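Local coordinates for spore coat polysaccharide biosynthesis protein SpsE (Bacillus subtilis, PDB 1VLI) that probably acts as an N-acylneuraminate-9-phosphate synthase in the biosynthesis of spore coat polysaccharide, at residues A48-A53 against H248-D252. Residue numbers count along the deposited sequence, not the author numbering.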
ATOM      1  N   ALA A  48     -16.148  11.836  12.020  1.00 51.21           N
ATOM      2  CA  ALA A  48     -15.319  12.916  12.568  1.00 51.34           C
ATOM      3  C   ALA A  48     -13.903  12.922  11.938  1.00 51.76           C
ATOM      4  O   ALA A  48     -13.317  13.988  11.705  1.00 53.27           O
ATOM      5  CB  ALA A  48     -15.254  12.830  14.084  1.00 50.05           C
ATOM      6  N   LEU A  49     -13.374  11.741  11.634  1.00 53.21           N
ATOM      7  CA  LEU A  49     -12.063  11.648  10.964  1.00 54.86           C
ATOM      8  C   LEU A  49     -12.154  12.253   9.570  1.00 56.75           C
ATOM      9  O   LEU A  49     -11.390  13.139   9.233  1.00 58.37           O
ATOM     10  CB  LEU A  49     -11.561  10.213  10.940  1.00 52.07           C
ATOM     11  CG  LEU A  49     -10.996   9.721  12.277  1.00 49.91           C
ATOM     12  CD1 LEU A  49     -11.135   8.206  12.359  1.00 55.85           C
ATOM     13  CD2 LEU A  49      -9.533  10.156  12.476  1.00 50.37           C
ATOM     14  N   ILE A  50     -13.144  11.815   8.802  1.00 60.44           N
ATOM     15  CA  ILE A  50     -13.539  12.480   7.555  1.00 60.88           C
ATOM     16  C   ILE A  50     -13.576  13.987   7.697  1.00 61.97           C
ATOM     17  O   ILE A  50     -12.938  14.658   6.897  1.00 65.48           O
ATOM     18  CB  ILE A  50     -14.895  11.905   7.006  1.00 60.16           C
ATOM     19  CG1 ILE A  50     -14.704  10.405   6.728  1.00 60.49           C
ATOM     20  CG2 ILE A  50     -15.323  12.615   5.722  1.00 49.62           C
ATOM     21  CD1 ILE A  50     -15.804   9.711   6.002  1.00 66.25           C
ATOM     22  N   ASP A  51     -14.266  14.515   8.720  1.00 61.48           N
ATOM     23  CA  ASP A  51     -14.327  15.973   8.977  1.00 59.84           C
ATOM     24  C   ASP A  51     -12.961  16.587   9.113  1.00 59.25           C
ATOM     25  O   ASP A  51     -12.677  17.624   8.509  1.00 59.01           O
ATOM     26  CB  ASP A  51     -15.076  16.307  10.273  1.00 62.42           C
ATOM     27  CG  ASP A  51     -16.593  16.134  10.162  1.00 66.60           C
ATOM     28  OD1 ASP A  51     -17.182  16.426   9.095  1.00 65.72           O
ATOM     29  OD2 ASP A  51     -17.285  15.736  11.125  1.00 72.76           O
ATOM     30  N   ALA A  52     -12.132  15.965   9.946  1.00 58.32           N
ATOM     31  CA  ALA A  52     -10.787  16.466  10.232  1.00 58.56           C
ATOM     32  C   ALA A  52      -9.924  16.549   8.967  1.00 58.77           C
ATOM     33  O   ALA A  52      -9.228  17.547   8.748  1.00 59.78           O
ATOM     34  CB  ALA A  52     -10.116  15.597  11.283  1.00 59.12           C
ATOM     35  N   ALA A  53     -10.006  15.508   8.137  1.00 57.65           N
ATOM     36  CA  ALA A  53      -9.312  15.446   6.851  1.00 55.81           C
ATOM     37  C   ALA A  53      -9.745  16.574   5.916  1.00 56.72           C
ATOM     38  O   ALA A  53      -8.901  17.226   5.289  1.00 56.10           O
ATOM     39  CB  ALA A  53      -9.561  14.106   6.191  1.00 54.14           C
ATOM     40  N   HIS A 248      -0.572   9.424   8.530  1.00 58.17           N
ATOM     41  CA  HIS A 248      -1.609   8.984   9.478  1.00 55.68           C
ATOM     42  C   HIS A 248      -2.125  10.180  10.276  1.00 57.06           C
ATOM     43  O   HIS A 248      -1.347  11.094  10.627  1.00 51.73           O
ATOM     44  CB  HIS A 248      -1.093   7.952  10.468  1.00 54.10           C
ATOM     45  CG  HIS A 248      -0.680   6.661   9.838  1.00 64.53           C
ATOM     46  ND1 HIS A 248      -1.305   5.468  10.121  1.00 65.24           N
ATOM     47  CD2 HIS A 248       0.304   6.370   8.949  1.00 65.15           C
ATOM     48  CE1 HIS A 248      -0.730   4.498   9.430  1.00 77.48           C
ATOM     49  NE2 HIS A 248       0.251   5.017   8.712  1.00 75.39           N
ATOM     50  N   PHE A 249      -3.435  10.172  10.537  1.00 54.21           N
ATOM     51  CA  PHE A 249      -4.027  11.128  11.444  1.00 55.91           C
ATOM     52  C   PHE A 249      -5.057  10.465  12.352  1.00 58.09           C
ATOM     53  O   PHE A 249      -5.570   9.387  12.058  1.00 56.18           O
ATOM     54  CB  PHE A 249      -4.643  12.305  10.684  1.00 56.42           C
ATOM     55  CG  PHE A 249      -6.020  12.040  10.134  1.00 53.14           C
ATOM     56  CD1 PHE A 249      -6.194  11.198   9.046  1.00 53.00           C
ATOM     57  CD2 PHE A 249      -7.136  12.668  10.690  1.00 56.25           C
ATOM     58  CE1 PHE A 249      -7.444  10.963   8.516  1.00 53.66           C
ATOM     59  CE2 PHE A 249      -8.418  12.451  10.172  1.00 56.97           C
ATOM     60  CZ  PHE A 249      -8.582  11.594   9.089  1.00 58.64           C
ATOM     61  N   THR A 250      -5.327  11.113  13.472  1.00 60.46           N
ATOM     62  CA  THR A 250      -6.313  10.633  14.416  1.00 63.21           C
ATOM     63  C   THR A 250      -7.135  11.826  14.848  1.00 62.62           C
ATOM     64  O   THR A 250      -6.864  12.942  14.425  1.00 62.85           O
ATOM     65  CB  THR A 250      -5.642   9.948  15.622  1.00 64.40           C
ATOM     66  OG1 THR A 250      -6.647   9.578  16.576  1.00 66.73           O
ATOM     67  CG2 THR A 250      -4.747  10.947  16.395  1.00 63.76           C
ATOM     68  N   ILE A 251      -8.133  11.586  15.684  1.00 63.48           N
ATOM     69  CA  ILE A 251      -9.005  12.641  16.172  1.00 64.27           C
ATOM     70  C   ILE A 251      -8.471  13.152  17.508  1.00 66.11           C
ATOM     71  O   ILE A 251      -8.765  14.282  17.921  1.00 68.06           O
ATOM     72  CB  ILE A 251     -10.502  12.121  16.234  1.00 65.16           C
ATOM     73  CG1 ILE A 251     -11.486  13.237  15.909  1.00 72.32           C
ATOM     74  CG2 ILE A 251     -10.866  11.373  17.544  1.00 61.22           C
ATOM     75  CD1 ILE A 251     -11.562  13.553  14.436  1.00 80.02           C
ATOM     76  N   ASP A 252      -7.657  12.314  18.157  1.00 67.98           N
ATOM     77  CA  ASP A 252      -7.101  12.586  19.491  1.00 70.57           C
ATOM     78  C   ASP A 252      -5.930  11.639  19.777  1.00 70.61           C
ATOM     79  O   ASP A 252      -6.122  10.429  19.895  1.00 70.58           O
ATOM     80  CB  ASP A 252      -8.202  12.429  20.558  1.00 71.29           C
ATOM     81  CG  ASP A 252      -7.672  12.454  21.981  1.00 74.40           C
ATOM     82  OD1 ASP A 252      -6.528  12.898  22.216  1.00 81.28           O
ATOM     83  OD2 ASP A 252      -8.351  12.052  22.944  1.00 81.78           O
TER
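Helix 43-56, the first helix of the TIM barrel of this NeuB-family protein, packs here on the loop that leaves the eighth barrel strand, 244-248. That strand ends at H248, which binds zinc with H226; the F249 side chain is about 11 Å from the metal. A48 sets its CB 3.8 Å from CD1 of I251, whose CA-to-CB bond points toward the helix. One residue on, L49 reaches between the two large loop side chains: its CD2 lies 3.4 Å from CE2 of F249 and 4.4 Å from CB of I251. The L49 carbonyl O, already accepting the helical bond from A53 N, sits 3.2 Å from F249 CE2, at the ring edge. I50 turns away to helix 103-112. A52 then touches both partners, its CB 3.7 Å from F249 CE2 and 4.0 Å from I251 CD1, and A53 CB closes on F249 CZ at 4.0 Å. The small alanines let the bulky side chains come close to the helix. With no hydrogen bond between the segments, apolar packing joins them.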